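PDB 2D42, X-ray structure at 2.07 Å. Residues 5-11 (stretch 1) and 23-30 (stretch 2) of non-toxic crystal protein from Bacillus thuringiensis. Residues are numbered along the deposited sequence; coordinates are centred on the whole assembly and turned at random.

Stretch 1 (5-11) LLRELEI
Stretch 2 (23-30) TYGSSYSD

Residues 5-11 form a helix, which continues later in the chain, and residues 23-29 form an extended strand. Helix phi/psi values lie near -62/-41. The strand is extended except at Gly25, which has -94/-63. The two axes approach to 8.1 Å. Their N-to-C directions make an angle of 145°, so they run roughly antiparallel. The register pairs the CA of Glu10 with the CA of Ser27 at 6.2 Å, and the CA of Leu6 with the CA of Tyr28 at 6.8 Å. Along the helix, Leu9 N donates to Leu5 O at 3.0 Å, Glu10 N to Leu6 O at 3.0 Å and Ile11 N to Arg7 O at 2.9 Å.

Leu9, Glu10 and Tyr24 are the most covered residues. Leu9 is buried and points toward the strand, with chi1 t and chi2 p. Its CD2 lies 3.6 Å from Tyr28 O and its CG 3.8 Å from Ser27 OG. These are van der Waals contacts, since a leucine side chain cannot hydrogen bond.

Glu10 points sideways, with chi1 and chi2 both t. Its CG packs 3.4 Å from Tyr24 OH. Its carboxylate is engaged within the helix: Arg7 NH1 donates to Glu10 OE1 at 2.6 Å, forming a salt bridge. Arg7 has chi1 t and chi2 p.

Tyr24 points toward the helix, with chi1 t and chi2 77°. Glu10 O lies over one face of its ring. Tyr24 OH and Ser27 OG share a 2.6 Å hydrogen bond within the strand. Ser27 has chi1 p and also points toward the helix.

No direct hydrogen bond joins the stretches. One water bridges them, donating to Leu6 O at 2.8 Å and hydrogen bonding to Ser27 OG at 2.9 Å. Nearby, Leu6 CD2 approaches Ser29 N to 4.1 Å. The contact buries 254 Å² in total.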

# COMPACT_ATOMS: atom_id res chain seq x y z
N LEU A 5 9.66 16.85 8.81
CA LEU A 5 11.11 17.02 8.88
C LEU A 5 11.59 18.47 8.87
O LEU A 5 12.61 18.77 9.51
CB LEU A 5 11.78 16.23 7.75
CG LEU A 5 11.58 14.71 7.88
CD1 LEU A 5 12.06 14.01 6.62
CD2 LEU A 5 12.34 14.20 9.10
N LEU A 6 10.90 19.35 8.15
CA LEU A 6 11.29 20.76 8.11
C LEU A 6 11.02 21.40 9.46
O LEU A 6 11.77 22.28 9.90
CB LEU A 6 10.51 21.50 7.02
CG LEU A 6 10.91 21.17 5.58
CD1 LEU A 6 10.01 21.92 4.62
CD2 LEU A 6 12.36 21.56 5.34
N ARG A 7 9.96 20.96 10.12
CA ARG A 7 9.60 21.46 11.44
C ARG A 7 10.69 21.05 12.44
O ARG A 7 11.09 21.85 13.29
CB ARG A 7 8.24 20.89 11.86
CG ARG A 7 7.86 21.12 13.31
CD ARG A 7 7.81 22.60 13.66
NE ARG A 7 7.60 22.79 15.10
CZ ARG A 7 7.91 23.90 15.76
NH1 ARG A 7 8.46 24.92 15.12
NH2 ARG A 7 7.69 23.97 17.07
N GLU A 8 11.16 19.81 12.32
CA GLU A 8 12.22 19.31 13.19
C GLU A 8 13.49 20.15 12.98
O GLU A 8 14.20 20.45 13.93
CB GLU A 8 12.54 17.84 12.89
CG GLU A 8 11.41 16.85 13.16
CD GLU A 8 11.01 16.79 14.63
OE1 GLU A 8 11.91 16.70 15.50
OE2 GLU A 8 9.79 16.81 14.91
N LEU A 9 13.75 20.51 11.73
CA LEU A 9 14.93 21.32 11.38
C LEU A 9 14.81 22.68 12.07
O LEU A 9 15.76 23.18 12.67
CB LEU A 9 15.01 21.51 9.85
CG LEU A 9 16.13 22.41 9.31
CD1 LEU A 9 17.49 21.81 9.66
CD2 LEU A 9 15.98 22.59 7.81
N GLU A 10 13.62 23.26 12.00
CA GLU A 10 13.36 24.55 12.64
C GLU A 10 13.57 24.43 14.16
O GLU A 10 14.21 25.29 14.77
CB GLU A 10 11.92 24.99 12.32
CG GLU A 10 11.58 26.41 12.74
CD GLU A 10 10.15 26.78 12.38
OE1 GLU A 10 9.22 26.16 12.92
OE2 GLU A 10 9.96 27.69 11.54
N ILE A 11 13.04 23.37 14.75
CA ILE A 11 13.18 23.16 16.20
C ILE A 11 14.66 23.04 16.56
O ILE A 11 15.12 23.63 17.54
CB ILE A 11 12.46 21.87 16.65
CG1 ILE A 11 10.95 22.05 16.49
CG2 ILE A 11 12.82 21.54 18.09
CD1 ILE A 11 10.13 20.80 16.78
N THR A 23 20.73 34.49 16.86
CA THR A 23 19.32 34.73 16.60
C THR A 23 18.97 33.83 15.42
O THR A 23 19.62 33.88 14.37
CB THR A 23 19.04 36.19 16.20
OG1 THR A 23 19.26 37.04 17.33
CG2 THR A 23 17.60 36.33 15.73
N TYR A 24 17.97 32.97 15.60
CA TYR A 24 17.55 32.06 14.54
C TYR A 24 16.94 32.88 13.43
O TYR A 24 15.99 33.63 13.65
CB TYR A 24 16.52 31.05 15.06
CG TYR A 24 15.87 30.21 13.97
CD1 TYR A 24 16.55 29.13 13.38
CD2 TYR A 24 14.58 30.48 13.53
CE1 TYR A 24 15.95 28.35 12.38
CE2 TYR A 24 13.97 29.71 12.53
CZ TYR A 24 14.66 28.65 11.97
OH TYR A 24 14.04 27.89 11.01
N GLY A 25 17.48 32.74 12.23
CA GLY A 25 16.95 33.49 11.11
C GLY A 25 15.94 32.66 10.34
O GLY A 25 14.76 33.00 10.26
N SER A 26 16.41 31.56 9.76
CA SER A 26 15.54 30.69 8.98
C SER A 26 16.26 29.37 8.71
O SER A 26 17.43 29.20 9.06
CB SER A 26 15.19 31.37 7.66
OG SER A 26 16.36 31.61 6.90
N SER A 27 15.55 28.43 8.09
CA SER A 27 16.11 27.13 7.75
C SER A 27 15.30 26.52 6.62
O SER A 27 14.11 26.80 6.47
CB SER A 27 16.12 26.19 8.97
OG SER A 27 14.81 25.92 9.44
N TYR A 28 15.95 25.68 5.82
CA TYR A 28 15.30 25.04 4.68
C TYR A 28 16.14 23.86 4.21
O TYR A 28 17.27 23.67 4.66
CB TYR A 28 15.12 26.05 3.55
CG TYR A 28 16.34 26.91 3.30
CD1 TYR A 28 17.40 26.46 2.52
CD2 TYR A 28 16.45 28.18 3.88
CE1 TYR A 28 18.54 27.24 2.32
CE2 TYR A 28 17.59 28.97 3.70
CZ TYR A 28 18.63 28.49 2.92
OH TYR A 28 19.75 29.26 2.72
N SER A 29 15.59 23.06 3.32
CA SER A 29 16.29 21.90 2.78
C SER A 29 17.41 22.35 1.83
O SER A 29 17.26 23.33 1.10
CB SER A 29 15.31 21.00 2.02
OG SER A 29 16.00 19.92 1.42
N ASP A 30 18.52 21.62 1.84
CA ASP A 30 19.67 21.91 0.99
C ASP A 30 19.48 21.37 -0.43
O ASP A 30 19.49 20.16 -0.65
CB ASP A 30 20.92 21.29 1.61
CG ASP A 30 22.15 21.45 0.74
OD1 ASP A 30 22.09 22.20 -0.26
OD2 ASP A 30 23.18 20.82 1.07
O HOH W 1 12.63 24.42 8.26